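Local coordinates for putative uncharacterized protein (Bacteroides vulgatus, PDB 4F7A) that probably binds mucin O-glycans at the bacterial outer surface, as a SusD/RagB-family outer membrane lipoprotein with a TPR-like fold, at residues I185-C190 with S244-Q249; I32-D37 with W86-N91; F339-A344 with K352-K357; M209-S212 with L218-S221. One frame throughout, in Å; residues are numbered along the deposited sequence. Where two conformers were deposited one is given.

Interaction 1: I185-C190 with S244-Q249; sequences INMCNC and SGKGYQ. With ACT (acetate ion), chain F.
M187, a selenomethionine, carries this contact with both its backbone and its side chain. S244 N donates to M187 O at 3.0 Å and 162°, approaching somewhat tilted from the plane of that carbonyl. The M187 side chain then reaches out beside the second loop. SE lies against the aliphatic stem of K246, 3.9 Å from its CD, and the two chains cross at about a right angle. A bend at the last torsion (chi3 53°) turns the terminal methyl inward, so that CE meets G245 O at 3.4 Å and Y248 CB at 4.1 Å. A water donates to both N186 O and S244 O and makes a second, indirect link between the backbones. Further out, N186 OD1 accepts from C188 N at 3.2 Å and from C190 N at 2.8 Å, the donors coming from opposite faces of the amide; this holds the loop after N186 in shape. The Y248 hydroxyl is taken by Y33 O, and G247 N donates to an acetate, probably from the crystallisation liquor. The contact thus joins an Asx turn begun by N186 to a type I' beta turn, G245 to Y248, with K246 and G247 at its corners.

Interaction 2: I32-D37 with W86-N91; sequences IYFNYD and WNYTYN
F34 holds CG anti to its own backbone N (chi1 -174°), which extends the ring toward helix 84-104, while Y88 places CG beside its backbone N (chi1 -67°) and carries its ring away from the line of approach. The near part of Y88 is therefore its CB, which sits over one face of the F34 ring in a CH-pi contact, 4.1 Å from the centroid. It lies off toward the rim, closest to F34 CE2 at 3.9 Å and nearly as close to CZ at 4.0 Å. The two rings are nearly parallel (23°) but strongly offset, centroids 5.5 Å apart, with little of one ring above the other, and no full stack forms. In the TPR-like, largely helical fold of this SusD homolog, the contact lays the irregular segment that follows helix 15-30 against the flank of helix 84-104. The opposite face of F34 is met from within its own segment by Y36 N, 3.8 Å above the ring plane, again toward the rim. Just before F34 the chain makes an inverse gamma turn centred on Y33, and I32 O accepts from R127 of helix 111-132. A serine at F34 would probably leave Y88 CB without the aromatic face it rests on and open a gap between loop and helix. Beyond F34, the Y88 side chain packs on W44 and P45 of helix 44-51, and T89 beside it lies against F49 of the same helix and against M125 and I128 of helix 111-132.

Interaction 3: F339-A344 with K352-K357; sequences FLRAEA and KNESAK
R341 and E354 form the tight part of this contact. The guanidinium meets the carboxylate side-on: NE donates to OE2 at 2.8 Å, nearly straight at 172°, while NH2 donates to OE1, also at 2.8 Å. Both bonds arrive on the syn sides of the oxygens, with the two planes 26° apart. E354 CG stands between its backbone N and carbonyl carbon (chi1 61°), and from there the extended chain carries the carboxylate to the guanidinium edge. At A342 and A356 the backbones draw close, with A356 CB 3.5 Å from A342 O and A342 CB 3.6 Å from A356 O. The looser side belongs to the partly exposed K352: its CE lies over one guanidinium face, with CD 3.4 Å from R341 NH2, and the ammonium NZ stays 4.4 Å from that nitrogen. R341 NH1 has a second acid, E235, and N350 ND2 also donates to E354 OE2. A leucine in place of R341 would probably leave the carboxylates of E354 and E235 without their shared positive partner. With two acids around R341, its charge is probably well balanced, which may ease the nearness of K352.

Interaction 4: M209-S212 with L218-S221; sequences MRVS and LATS
M209 O is gripped twice by S212: the backbone N donates to it at 3.0 Å and the hydroxyl OG at 2.7 Å, the latter in the carbonyl plane and on a lone pair. The serine can do this because OG lies between its backbone N and carbonyl carbon (chi1 61°), folded back over the last turn of helix 193-210. With its polar end engaged there, S212 offers carbon to helix 216-228: A219 CB fits 3.5 Å from S212 CA and 3.8 Å from S212 CB. V211 packs beside it. Its CG2 branch points at the start of the second segment, 3.8 Å from A219 N and 3.9 Å from A219 CB, and touches L218 CG at 4.2 Å. M209, a selenomethionine, starts its side chain away from helix 216-228 at CB, but the chain curls back and brings CE to a distant 4.4 Å from A219 O. The contact thus packs the end of one helix on the first turns of the next across a short connection. The R210 side chain leads away from the join, to D130, E437 and E441, while V211 and L218 also reach Y155 and F159 of helix 151-174. No hydrogen bond crosses between the segments, so the helices meet through small apolar groups, while M209 O takes both the N-H and the hydroxyl of S212 within the first segment.

In the fold
From the N terminus, interaction 2 comes first, closing the loop that runs from segment 32-37 to helix 84-104. Interaction 1 opens later, at 185-190, and closes at 244-249 after strand 241-243; interaction 4 is nested inside that loop, joining helices 193-210 and 216-228. Interaction 3 follows in series, tying helix 334-346 to the start of helix 356-371, and none of the four cross. They gather in two pairs. Interactions 1 and 2 touch where Y248 and Q249 reach Y33 and N35, while interactions 3 and 4 touch where L340, E343 and A344 pack on M209 and S212. Interactions 2 and 3 lie on opposite sides of the chain's centre, their centres 34 Å apart.

Interaction 1: I185-C190 with S244-Q249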
# COMPACT_ATOMS: atom_id res chain seq x y z
N ILE A 185 7.17 -6.02 22.05
CA ILE A 185 6.46 -5.11 21.15
C ILE A 185 6.37 -5.66 19.73
O ILE A 185 5.86 -4.98 18.84
CB ILE A 185 7.11 -3.68 21.10
CG1 ILE A 185 8.56 -3.74 20.63
CG2 ILE A 185 7.06 -3.05 22.46
CD1 ILE A 185 9.17 -2.34 20.30
N ASN A 186 6.80 -6.90 19.52
CA ASN A 186 6.79 -7.47 18.17
C ASN A 186 5.40 -7.92 17.71
O ASN A 186 5.00 -9.05 17.96
CB ASN A 186 7.74 -8.66 18.08
CG ASN A 186 7.87 -9.19 16.66
OD1 ASN A 186 7.44 -8.52 15.71
ND2 ASN A 186 8.47 -10.38 16.51
N MSE A 187 4.67 -7.05 17.04
CA MSE A 187 3.50 -7.49 16.26
C MSE A 187 3.69 -7.32 14.76
O MSE A 187 2.71 -7.41 14.04
CB MSE A 187 2.25 -6.69 16.67
CG MSE A 187 1.75 -7.01 18.03
SE MSE A 187 0.20 -5.89 18.40
CE MSE A 187 -0.93 -6.25 16.87
N CYS A 188 4.91 -7.10 14.29
CA CYS A 188 5.12 -6.85 12.85
C CYS A 188 6.19 -7.75 12.23
O CYS A 188 6.66 -7.46 11.13
CB CYS A 188 5.45 -5.38 12.60
SG CYS A 188 6.94 -4.84 13.44
N ASN A 189 6.53 -8.84 12.91
CA ASN A 189 7.55 -9.81 12.45
C ASN A 189 8.96 -9.20 12.46
O ASN A 189 9.76 -9.43 11.55
CB ASN A 189 7.18 -10.42 11.09
CG ASN A 189 8.03 -11.66 10.73
OD1 ASN A 189 8.46 -12.41 11.61
ND2 ASN A 189 8.24 -11.89 9.44
N CYS A 190 9.24 -8.42 13.53
CA CYS A 190 10.57 -7.90 13.82
C CYS A 190 10.98 -8.34 15.23
O CYS A 190 10.69 -7.66 16.23
CB CYS A 190 10.63 -6.38 13.69
SG CYS A 190 10.46 -5.81 12.00
N SER A 244 0.35 -9.12 13.19
CA SER A 244 -0.37 -10.18 13.89
C SER A 244 -0.09 -10.17 15.37
O SER A 244 0.94 -9.65 15.82
CB SER A 244 -0.04 -11.57 13.31
OG SER A 244 1.32 -11.93 13.56
N GLY A 245 -1.01 -10.77 16.11
CA GLY A 245 -0.84 -11.01 17.54
C GLY A 245 -1.74 -10.10 18.36
O GLY A 245 -2.42 -9.20 17.81
N LYS A 246 -1.75 -10.34 19.66
CA LYS A 246 -2.54 -9.58 20.63
C LYS A 246 -4.03 -9.47 20.28
O LYS A 246 -4.67 -8.45 20.55
CB LYS A 246 -1.91 -8.20 20.88
CG LYS A 246 -0.51 -8.27 21.54
CD LYS A 246 -0.08 -6.92 22.11
CE LYS A 246 1.24 -6.98 22.84
NZ LYS A 246 1.04 -7.36 24.27
N GLY A 247 -4.58 -10.52 19.68
CA GLY A 247 -5.99 -10.54 19.29
C GLY A 247 -6.35 -9.82 17.98
O GLY A 247 -7.52 -9.80 17.59
N TYR A 248 -5.37 -9.23 17.30
CA TYR A 248 -5.61 -8.60 15.99
C TYR A 248 -6.27 -9.58 15.03
O TYR A 248 -5.90 -10.73 14.97
CB TYR A 248 -4.31 -8.12 15.38
CG TYR A 248 -4.42 -7.47 14.03
CD1 TYR A 248 -4.81 -6.14 13.90
CD2 TYR A 248 -4.10 -8.18 12.87
CE1 TYR A 248 -4.87 -5.52 12.66
CE2 TYR A 248 -4.16 -7.56 11.61
CZ TYR A 248 -4.53 -6.24 11.52
OH TYR A 248 -4.59 -5.64 10.27
N GLN A 249 -7.25 -9.11 14.28
CA GLN A 249 -7.90 -9.92 13.26
C GLN A 249 -7.68 -9.21 11.94
O GLN A 249 -7.73 -7.97 11.89
CB GLN A 249 -9.40 -10.03 13.55
CG GLN A 249 -9.78 -10.63 14.92
CD GLN A 249 -9.52 -12.10 15.00
OE1 GLN A 249 -10.42 -12.91 14.74
NE2 GLN A 249 -8.29 -12.48 15.35
C ACT F . -3.63 -14.20 18.67
O ACT F . -3.41 -12.98 18.42
OXT ACT F . -4.50 -14.44 19.55
CH3 ACT F . -2.94 -15.31 17.93
O HOH W 1 2.86 -10.81 17.70

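Interaction 2: I32-D37 with W86-N91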
# COMPACT_ATOMS: atom_id res chain seq x y z
N ILE A 32 -2.35 0.42 11.62
CA ILE A 32 -1.77 0.68 10.28
C ILE A 32 -2.71 0.15 9.16
O ILE A 32 -3.29 0.93 8.43
CB ILE A 32 -0.34 0.11 10.15
CG1 ILE A 32 0.60 0.76 11.18
CG2 ILE A 32 0.20 0.26 8.69
CD1 ILE A 32 1.92 -0.03 11.43
N TYR A 33 -2.80 -1.19 9.03
CA TYR A 33 -3.87 -1.88 8.24
C TYR A 33 -5.01 -2.00 9.23
O TYR A 33 -5.16 -3.02 9.96
CB TYR A 33 -3.39 -3.24 7.81
CG TYR A 33 -4.15 -3.98 6.70
CD1 TYR A 33 -4.03 -3.61 5.36
CD2 TYR A 33 -4.88 -5.11 6.99
CE1 TYR A 33 -4.65 -4.33 4.35
CE2 TYR A 33 -5.50 -5.83 6.00
CZ TYR A 33 -5.38 -5.45 4.68
OH TYR A 33 -5.99 -6.20 3.72
N PHE A 34 -5.75 -0.91 9.29
CA PHE A 34 -6.47 -0.51 10.49
C PHE A 34 -7.48 -1.55 10.91
O PHE A 34 -8.39 -1.88 10.15
CB PHE A 34 -7.18 0.82 10.24
CG PHE A 34 -7.84 1.40 11.45
CD1 PHE A 34 -9.11 0.98 11.82
CD2 PHE A 34 -7.20 2.36 12.22
CE1 PHE A 34 -9.73 1.50 12.94
CE2 PHE A 34 -7.82 2.88 13.35
CZ PHE A 34 -9.08 2.46 13.70
N ASN A 35 -7.33 -2.06 12.12
CA ASN A 35 -8.41 -2.86 12.72
C ASN A 35 -8.38 -2.76 14.23
O ASN A 35 -8.52 -3.75 14.96
CB ASN A 35 -8.38 -4.29 12.23
CG ASN A 35 -9.77 -4.92 12.18
OD1 ASN A 35 -10.78 -4.21 12.02
ND2 ASN A 35 -9.83 -6.25 12.29
N TYR A 36 -8.21 -1.52 14.68
CA TYR A 36 -8.16 -1.19 16.08
C TYR A 36 -9.56 -0.88 16.59
O TYR A 36 -10.27 -0.04 16.03
CB TYR A 36 -7.25 0.04 16.29
CG TYR A 36 -7.35 0.63 17.69
CD1 TYR A 36 -6.84 -0.05 18.78
CD2 TYR A 36 -7.99 1.83 17.90
CE1 TYR A 36 -6.96 0.48 20.08
CE2 TYR A 36 -8.11 2.37 19.18
CZ TYR A 36 -7.59 1.69 20.25
OH TYR A 36 -7.71 2.21 21.50
N ASP A 37 -9.95 -1.56 17.67
CA ASP A 37 -11.28 -1.41 18.26
C ASP A 37 -11.23 -0.35 19.36
O ASP A 37 -10.72 -0.62 20.45
CB ASP A 37 -11.75 -2.74 18.84
CG ASP A 37 -13.22 -2.74 19.27
OD1 ASP A 37 -13.85 -1.67 19.41
OD2 ASP A 37 -13.75 -3.85 19.46
N TRP A 86 -7.80 9.31 6.87
CA TRP A 86 -7.45 10.50 7.67
C TRP A 86 -8.07 10.44 9.08
O TRP A 86 -7.34 10.50 10.09
CB TRP A 86 -7.93 11.79 6.95
CG TRP A 86 -7.53 13.04 7.69
CD1 TRP A 86 -8.11 13.53 8.82
CD2 TRP A 86 -6.49 13.96 7.34
NE1 TRP A 86 -7.47 14.68 9.21
CE2 TRP A 86 -6.47 14.97 8.32
CE3 TRP A 86 -5.56 14.02 6.29
CZ2 TRP A 86 -5.56 16.03 8.29
CZ3 TRP A 86 -4.62 15.09 6.28
CH2 TRP A 86 -4.64 16.07 7.27
N ASN A 87 -9.38 10.27 9.14
CA ASN A 87 -10.11 10.42 10.40
C ASN A 87 -9.67 9.39 11.46
O ASN A 87 -9.37 9.73 12.62
CB ASN A 87 -11.62 10.30 10.17
CG ASN A 87 -12.21 11.45 9.36
OD1 ASN A 87 -11.57 12.50 9.19
ND2 ASN A 87 -13.44 11.26 8.85
N TYR A 88 -9.62 8.13 11.05
CA TYR A 88 -9.27 7.05 11.97
C TYR A 88 -7.83 7.15 12.42
O TYR A 88 -7.52 6.91 13.59
CB TYR A 88 -9.59 5.69 11.35
CG TYR A 88 -11.09 5.46 11.17
CD1 TYR A 88 -12.00 5.80 12.16
CD2 TYR A 88 -11.60 4.90 9.99
CE1 TYR A 88 -13.38 5.60 11.99
CE2 TYR A 88 -12.98 4.68 9.82
CZ TYR A 88 -13.86 5.04 10.82
OH TYR A 88 -15.22 4.85 10.66
N THR A 89 -6.94 7.50 11.52
CA THR A 89 -5.54 7.59 11.84
C THR A 89 -5.28 8.75 12.81
O THR A 89 -4.61 8.57 13.82
CB THR A 89 -4.66 7.70 10.59
OG1 THR A 89 -4.86 6.56 9.74
CG2 THR A 89 -3.20 7.76 10.99
N TYR A 90 -5.83 9.93 12.53
CA TYR A 90 -5.64 11.07 13.42
C TYR A 90 -6.42 10.97 14.72
O TYR A 90 -5.96 11.45 15.74
CB TYR A 90 -5.95 12.38 12.70
CG TYR A 90 -4.81 12.82 11.80
CD1 TYR A 90 -3.61 13.28 12.35
CD2 TYR A 90 -4.92 12.74 10.43
CE1 TYR A 90 -2.56 13.69 11.52
CE2 TYR A 90 -3.90 13.14 9.59
CZ TYR A 90 -2.71 13.61 10.14
OH TYR A 90 -1.71 14.00 9.30
N ASN A 91 -7.58 10.33 14.69
CA ASN A 91 -8.35 10.17 15.93
C ASN A 91 -7.72 9.18 16.89
O ASN A 91 -7.70 9.43 18.09
CB ASN A 91 -9.80 9.76 15.63
CG ASN A 91 -10.64 10.93 15.17
OD1 ASN A 91 -10.27 12.08 15.40
ND2 ASN A 91 -11.74 10.65 14.50

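Interaction 3: F339-A344 with K352-K357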
# COMPACT_ATOMS: atom_id res chain seq x y z
N PHE A 339 11.96 -5.76 -6.09
CA PHE A 339 11.48 -4.95 -7.22
C PHE A 339 11.91 -3.48 -7.06
O PHE A 339 12.13 -2.78 -8.05
CB PHE A 339 9.97 -5.07 -7.37
CG PHE A 339 9.50 -6.42 -7.83
CD1 PHE A 339 9.95 -6.95 -9.03
CD2 PHE A 339 8.64 -7.18 -7.06
CE1 PHE A 339 9.53 -8.20 -9.46
CE2 PHE A 339 8.20 -8.43 -7.49
CZ PHE A 339 8.65 -8.95 -8.68
N LEU A 340 12.01 -3.00 -5.82
CA LEU A 340 12.54 -1.66 -5.56
C LEU A 340 14.01 -1.60 -5.97
O LEU A 340 14.46 -0.63 -6.58
CB LEU A 340 12.36 -1.27 -4.08
CG LEU A 340 10.93 -0.96 -3.64
CD1 LEU A 340 10.75 -0.97 -2.09
CD2 LEU A 340 10.49 0.39 -4.26
N ARG A 341 14.77 -2.63 -5.62
CA ARG A 341 16.15 -2.73 -6.05
C ARG A 341 16.27 -2.82 -7.57
O ARG A 341 17.17 -2.23 -8.16
CB ARG A 341 16.84 -3.92 -5.40
CG ARG A 341 17.04 -3.74 -3.91
CD ARG A 341 17.29 -5.04 -3.18
NE ARG A 341 18.62 -5.59 -3.38
CZ ARG A 341 19.18 -6.50 -2.57
NH1 ARG A 341 18.53 -6.99 -1.53
NH2 ARG A 341 20.43 -6.91 -2.80
N ALA A 342 15.34 -3.54 -8.20
CA ALA A 342 15.34 -3.62 -9.67
C ALA A 342 15.16 -2.22 -10.28
O ALA A 342 15.83 -1.85 -11.25
CB ALA A 342 14.23 -4.57 -10.16
N GLU A 343 14.24 -1.44 -9.73
CA GLU A 343 14.02 -0.13 -10.26
C GLU A 343 15.22 0.78 -10.00
O GLU A 343 15.59 1.60 -10.85
CB GLU A 343 12.76 0.50 -9.65
CG GLU A 343 12.53 1.95 -10.17
CD GLU A 343 11.21 2.57 -9.72
OE1 GLU A 343 10.45 1.92 -8.97
OE2 GLU A 343 10.96 3.75 -10.13
N ALA A 344 15.80 0.67 -8.81
CA ALA A 344 16.97 1.48 -8.47
C ALA A 344 18.09 1.20 -9.48
O ALA A 344 18.74 2.13 -9.96
CB ALA A 344 17.44 1.23 -7.02
N LYS A 352 24.56 -1.14 -5.10
CA LYS A 352 25.04 -2.52 -5.14
C LYS A 352 25.35 -2.92 -6.56
O LYS A 352 24.78 -2.39 -7.50
CB LYS A 352 23.97 -3.47 -4.60
CG LYS A 352 23.62 -3.24 -3.14
CD LYS A 352 22.58 -4.24 -2.67
CE LYS A 352 22.40 -4.21 -1.16
NZ LYS A 352 23.55 -4.82 -0.44
N ASN A 353 26.21 -3.92 -6.70
CA ASN A 353 26.59 -4.45 -8.00
C ASN A 353 25.58 -5.50 -8.46
O ASN A 353 25.87 -6.70 -8.42
CB ASN A 353 28.00 -5.06 -7.93
CG ASN A 353 29.07 -4.06 -7.45
OD1 ASN A 353 28.97 -2.86 -7.72
ND2 ASN A 353 30.11 -4.57 -6.76
N GLU A 354 24.39 -5.05 -8.86
CA GLU A 354 23.32 -5.95 -9.26
C GLU A 354 22.46 -5.28 -10.34
O GLU A 354 22.24 -4.07 -10.33
CB GLU A 354 22.47 -6.35 -8.04
CG GLU A 354 21.77 -5.17 -7.34
CD GLU A 354 21.19 -5.53 -5.97
OE1 GLU A 354 21.60 -6.56 -5.36
OE2 GLU A 354 20.34 -4.76 -5.48
N SER A 355 22.00 -6.08 -11.29
CA SER A 355 21.28 -5.57 -12.43
C SER A 355 19.80 -5.56 -12.17
O SER A 355 19.28 -6.27 -11.28
CB SER A 355 21.58 -6.40 -13.67
OG SER A 355 20.97 -7.68 -13.61
N ALA A 356 19.10 -4.75 -12.96
CA ALA A 356 17.66 -4.74 -12.95
C ALA A 356 17.11 -6.15 -13.19
O ALA A 356 16.17 -6.55 -12.49
CB ALA A 356 17.08 -3.75 -13.95
N LYS A 357 17.68 -6.91 -14.13
CA LYS A 357 17.13 -8.25 -14.42
C LYS A 357 17.27 -9.18 -13.23
O LYS A 357 16.30 -9.86 -12.86
CB LYS A 357 17.79 -8.90 -15.65
CG LYS A 357 17.06 -10.16 -16.13
CD LYS A 357 17.66 -10.73 -17.40
CE LYS A 357 16.98 -12.05 -17.81
NZ LYS A 357 17.36 -13.16 -16.92

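Interaction 4: M209-S212 with L218-S221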
# COMPACT_ATOMS: atom_id res chain seq x y z
N MSE A 209 12.26 5.33 -3.90
CA MSE A 209 11.74 5.10 -5.24
C MSE A 209 10.49 5.93 -5.48
O MSE A 209 10.31 6.47 -6.58
CB MSE A 209 11.50 3.64 -5.53
CG MSE A 209 12.76 2.81 -5.60
SE MSE A 209 14.14 3.44 -6.81
CE MSE A 209 15.21 4.37 -5.53
N ARG A 210 9.66 6.10 -4.47
CA ARG A 210 8.48 6.95 -4.61
C ARG A 210 8.84 8.36 -5.12
O ARG A 210 8.14 8.91 -5.95
CB ARG A 210 7.71 7.12 -3.29
CG ARG A 210 6.34 7.83 -3.50
CD ARG A 210 5.21 6.86 -3.82
NE ARG A 210 4.80 6.19 -2.60
CZ ARG A 210 4.84 4.89 -2.36
NH1 ARG A 210 5.25 4.02 -3.28
NH2 ARG A 210 4.47 4.43 -1.17
N VAL A 211 9.92 8.94 -4.60
CA VAL A 211 10.27 10.32 -4.96
C VAL A 211 11.20 10.40 -6.18
O VAL A 211 11.64 11.48 -6.53
CB VAL A 211 10.91 11.11 -3.78
CG1 VAL A 211 10.01 11.03 -2.54
CG2 VAL A 211 12.31 10.62 -3.46
N SER A 212 11.49 9.26 -6.83
CA SER A 212 12.51 9.22 -7.90
C SER A 212 12.19 10.03 -9.15
O SER A 212 13.12 10.51 -9.81
CB SER A 212 12.86 7.78 -8.28
OG SER A 212 11.73 7.09 -8.78
N LEU A 218 17.31 13.42 -4.18
CA LEU A 218 16.84 12.83 -2.91
C LEU A 218 16.71 11.32 -3.01
O LEU A 218 17.17 10.59 -2.12
CB LEU A 218 15.48 13.40 -2.51
CG LEU A 218 14.88 13.07 -1.13
CD1 LEU A 218 15.88 13.39 0.02
CD2 LEU A 218 13.57 13.87 -0.95
N ALA A 219 16.07 10.85 -4.07
CA ALA A 219 15.93 9.41 -4.30
C ALA A 219 17.30 8.73 -4.28
O ALA A 219 17.45 7.65 -3.71
CB ALA A 219 15.21 9.13 -5.65
N THR A 220 18.28 9.36 -4.91
CA THR A 220 19.62 8.78 -5.03
C THR A 220 20.27 8.68 -3.66
O THR A 220 20.80 7.62 -3.30
CB THR A 220 20.50 9.59 -6.01
OG1 THR A 220 19.85 9.68 -7.29
CG2 THR A 220 21.94 8.97 -6.18
N SER A 221 20.22 9.77 -2.89
CA SER A 221 20.86 9.80 -1.58
C SER A 221 20.18 8.83 -0.61
O SER A 221 20.86 8.12 0.15
CB SER A 221 20.92 11.21 -0.98
OG SER A 221 19.64 11.82 -0.96